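Local coordinates for protein flagellin (Burkholderia pseudomallei, PDB 4CFI) that probably assembles as the structural subunit of the bacterial flagellar filament and carries epitopes that provoke an immune response, at residues G146-T151 against A212-Q217. Sequence-based numbering, arbitrary orientation. Where two conformers were deposited one is given.
Sequences GGFTFT and AVNKPQ
Gly-146 and Asn-214 bring the two segments closest, their CA atoms 6.8 Å apart, where the turn entering strand 148-152 meets the chain that follows helix 197-213. Both belong to the flagellin D2 region, in which 148-152 is an outermost strand of a three-stranded antiparallel sheet, and the contact illustrates how one asparagine can tie a turn to the chain at the C-terminal region of a helix through both ends of its amide. With CG anti to the backbone N (chi1 -161°), the Asn-214 side chain reaches across to the turn. There ND2 donates to Gly-146 O over 3.1 Å, along an almost straight N-H line of 177°; the acceptor lies in the plane of the amide, whereas the donor stands above the carbonyl plane of Gly-146. On the other branch, OD1 accepts from a water that also donates to Gly-147 O, so two successive carbonyls of the turn are served, one directly and one through solvent. The backbone of Gly-146 would press a CB against the preceding carbonyl O, and Gly-147 N is hydrogen-bonded to OD1 of Asp-143. Phe-148 supplies the apolar part of this buried contact, its ring also packing on Val-140 of the adjacent strand 135-142 and on Leu-112 of strand 111-119, at the other edge of the sheet. Ring and amide planes stand 44° apart. Phe-148 CZ lies 3.7 Å from Asn-214 ND2.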
ATOM      1  N   GLY A 146     -10.130  -0.586  -0.229  1.00  5.50           N
ATOM      2  CA  GLY A 146      -9.942  -0.959  -1.631  1.00  4.96           C
ATOM      3  C   GLY A 146     -10.749  -0.137  -2.628  1.00  4.40           C
ATOM      4  O   GLY A 146     -10.694  -0.430  -3.833  1.00  5.60           O
ATOM      5  N   GLY A 147     -11.439   0.911  -2.155  1.00  4.81           N
ATOM      6  CA  GLY A 147     -12.204   1.793  -3.028  1.00  5.43           C
ATOM      7  C   GLY A 147     -11.821   3.248  -2.821  1.00  4.63           C
ATOM      8  O   GLY A 147     -10.714   3.569  -2.371  1.00  5.13           O
ATOM      9  N   PHE A 148     -12.727   4.140  -3.200  1.00  5.05           N
ATOM     10  CA  PHE A 148     -12.364   5.513  -3.515  1.00  5.75           C
ATOM     11  C   PHE A 148     -13.351   6.553  -3.011  1.00  5.51           C
ATOM     12  O   PHE A 148     -14.558   6.299  -2.962  1.00  6.60           O
ATOM     13  CB  PHE A 148     -12.269   5.687  -5.060  1.00  6.37           C
ATOM     14  CG  PHE A 148     -11.594   4.546  -5.768  1.00  5.85           C
ATOM     15  CD1 PHE A 148     -10.241   4.333  -5.602  1.00  5.91           C
ATOM     16  CD2 PHE A 148     -12.313   3.648  -6.562  1.00  6.22           C
ATOM     17  CE1 PHE A 148      -9.625   3.249  -6.212  1.00  6.48           C
ATOM     18  CE2 PHE A 148     -11.702   2.572  -7.177  1.00  6.73           C
ATOM     19  CZ  PHE A 148     -10.350   2.380  -7.012  1.00  6.46           C
ATOM     20  N   THR A 149     -12.819   7.733  -2.721  1.00  5.67           N
ATOM     21  CA  THR A 149     -13.602   8.962  -2.646  1.00  5.96           C
ATOM     22  C   THR A 149     -12.984   9.953  -3.659  1.00  5.23           C
ATOM     23  O   THR A 149     -11.900   9.714  -4.192  1.00  6.06           O
ATOM     24  CB  THR A 149     -13.611   9.557  -1.227  1.00  6.95           C
ATOM     25  OG1 THR A 149     -12.264   9.826  -0.808  1.00  7.26           O
ATOM     26  CG2 THR A 149     -14.310   8.633  -0.233  1.00  8.20           C
ATOM     27  N   PHE A 150     -13.687  11.064  -3.905  1.00  5.84           N
ATOM     28  CA  PHE A 150     -13.375  11.926  -5.043  1.00  5.40           C
ATOM     29  C   PHE A 150     -13.528  13.392  -4.718  1.00  6.06           C
ATOM     30  O   PHE A 150     -14.550  13.807  -4.155  1.00  7.19           O
ATOM     31  CB  PHE A 150     -14.310  11.613  -6.201  1.00  5.80           C
ATOM     32  CG  PHE A 150     -14.290  10.170  -6.611  1.00  5.74           C
ATOM     33  CD1 PHE A 150     -13.329   9.706  -7.486  1.00  5.95           C
ATOM     34  CD2 PHE A 150     -15.223   9.260  -6.127  1.00  5.83           C
ATOM     35  CE1 PHE A 150     -13.309   8.379  -7.859  1.00  6.01           C
ATOM     36  CE2 PHE A 150     -15.199   7.918  -6.512  1.00  6.10           C
ATOM     37  CZ  PHE A 150     -14.258   7.489  -7.403  1.00  6.08           C
ATOM     38  N   THR A 151     -12.538  14.197  -5.122  1.00  5.86           N
ATOM     39  CA  THR A 151     -12.635  15.646  -5.013  1.00  6.10           C
ATOM     40  C   THR A 151     -12.337  16.274  -6.385  1.00  6.03           C
ATOM     41  O   THR A 151     -11.745  15.653  -7.264  1.00  6.53           O
ATOM     42  CB  THR A 151     -11.705  16.241  -3.939  1.00  6.80           C
ATOM     43  OG1 THR A 151     -10.358  16.050  -4.359  1.00  7.38           O
ATOM     44  CG2 THR A 151     -11.971  15.626  -2.561  1.00  7.17           C
ATOM     45  N   ALA A 212      -3.506   0.220 -10.770  1.00  9.03           N
ATOM     46  CA  ALA A 212      -2.291  -0.515 -10.388  1.00  9.40           C
ATOM     47  C   ALA A 212      -1.832  -0.127  -8.974  1.00  9.01           C
ATOM     48  O   ALA A 212      -1.504  -1.000  -8.170  1.00  9.69           O
ATOM     49  CB  ALA A 212      -1.184  -0.270 -11.393  1.00 10.62           C
ATOM     50  N   VAL A 213      -1.814   1.167  -8.657  1.00  9.15           N
ATOM     51  CA  VAL A 213      -1.416   1.650  -7.324  1.00  9.02           C
ATOM     52  C   VAL A 213      -2.386   1.125  -6.254  1.00  8.08           C
ATOM     53  O   VAL A 213      -1.986   0.862  -5.113  1.00  8.89           O
ATOM     54  CB  VAL A 213      -1.272   3.193  -7.295  1.00  9.64           C
ATOM     55  CG1 VAL A 213      -0.932   3.703  -5.907  1.00 10.58           C
ATOM     56  CG2 VAL A 213      -0.175   3.625  -8.259  1.00 10.48           C
ATOM     57  N   ASN A 214      -3.657   0.958  -6.626  1.00  7.75           N
ATOM     58  CA  ASN A 214      -4.660   0.404  -5.741  1.00  7.03           C
ATOM     59  C   ASN A 214      -4.406  -1.063  -5.374  1.00  7.93           C
ATOM     60  O   ASN A 214      -4.942  -1.536  -4.383  1.00  8.36           O
ATOM     61  CB  ASN A 214      -6.030   0.514  -6.418  1.00  7.42           C
ATOM     62  CG  ASN A 214      -7.185   0.411  -5.434  1.00  6.48           C
ATOM     63  OD1 ASN A 214      -7.149   1.020  -4.389  1.00  7.29           O
ATOM     64  ND2 ASN A 214      -8.227  -0.331  -5.785  1.00  7.30           N
ATOM     65  N   LYS A 215      -3.599  -1.764  -6.168  0.50  8.16           N
ATOM     66  CA  LYS A 215      -3.346  -3.185  -5.977  0.50  8.93           C
ATOM     67  C   LYS A 215      -1.835  -3.430  -6.022  0.50  9.08           C
ATOM     68  O   LYS A 215      -1.316  -4.079  -6.945  0.50 10.98           O
ATOM     69  CB  LYS A 215      -4.068  -3.996  -7.052  0.50 10.65           C
ATOM     70  CG  LYS A 215      -4.594  -5.342  -6.567  0.50 13.67           C
ATOM     71  CD  LYS A 215      -3.507  -6.308  -6.146  0.50 16.37           C
ATOM     72  CE  LYS A 215      -4.092  -7.261  -5.121  0.50 15.29           C
ATOM     73  NZ  LYS A 215      -3.144  -7.997  -4.243  0.50 14.64           N
ATOM     74  N   PRO A 216      -1.111  -2.896  -5.030  1.00 10.00           N
ATOM     75  CA  PRO A 216       0.339  -3.033  -5.002  1.00 11.32           C
ATOM     76  C   PRO A 216       0.782  -4.492  -4.835  1.00 10.28           C
ATOM     77  O   PRO A 216       0.082  -5.331  -4.244  1.00 10.58           O
ATOM     78  CB  PRO A 216       0.739  -2.220  -3.774  1.00 12.23           C
ATOM     79  CG  PRO A 216      -0.463  -2.280  -2.894  1.00 11.40           C
ATOM     80  CD  PRO A 216      -1.610  -2.173  -3.848  1.00  9.89           C
ATOM     81  N   GLN A 217       1.953  -4.788  -5.370  1.00 10.68           N
ATOM     82  CA  GLN A 217       2.574  -6.098  -5.159  1.00 10.05           C
ATOM     83  C   GLN A 217       3.067  -6.255  -3.723  1.00  9.88           C
ATOM     84  O   GLN A 217       3.289  -5.268  -3.031  1.00  9.60           O
ATOM     85  CB  GLN A 217       3.764  -6.291  -6.104  1.00 10.68           C
ATOM     86  CG  GLN A 217       3.461  -6.029  -7.573  1.00 11.91           C
ATOM     87  CD  GLN A 217       3.711  -4.589  -7.998  1.00 11.20           C
ATOM     88  OE1 GLN A 217       3.875  -3.686  -7.168  1.00 10.92           O
ATOM     89  NE2 GLN A 217       3.705  -4.357  -9.304  1.00 12.98           N
TER
HETATM   90  O   HOH W   1      -8.195   2.570  -2.439  1.00  7.37           O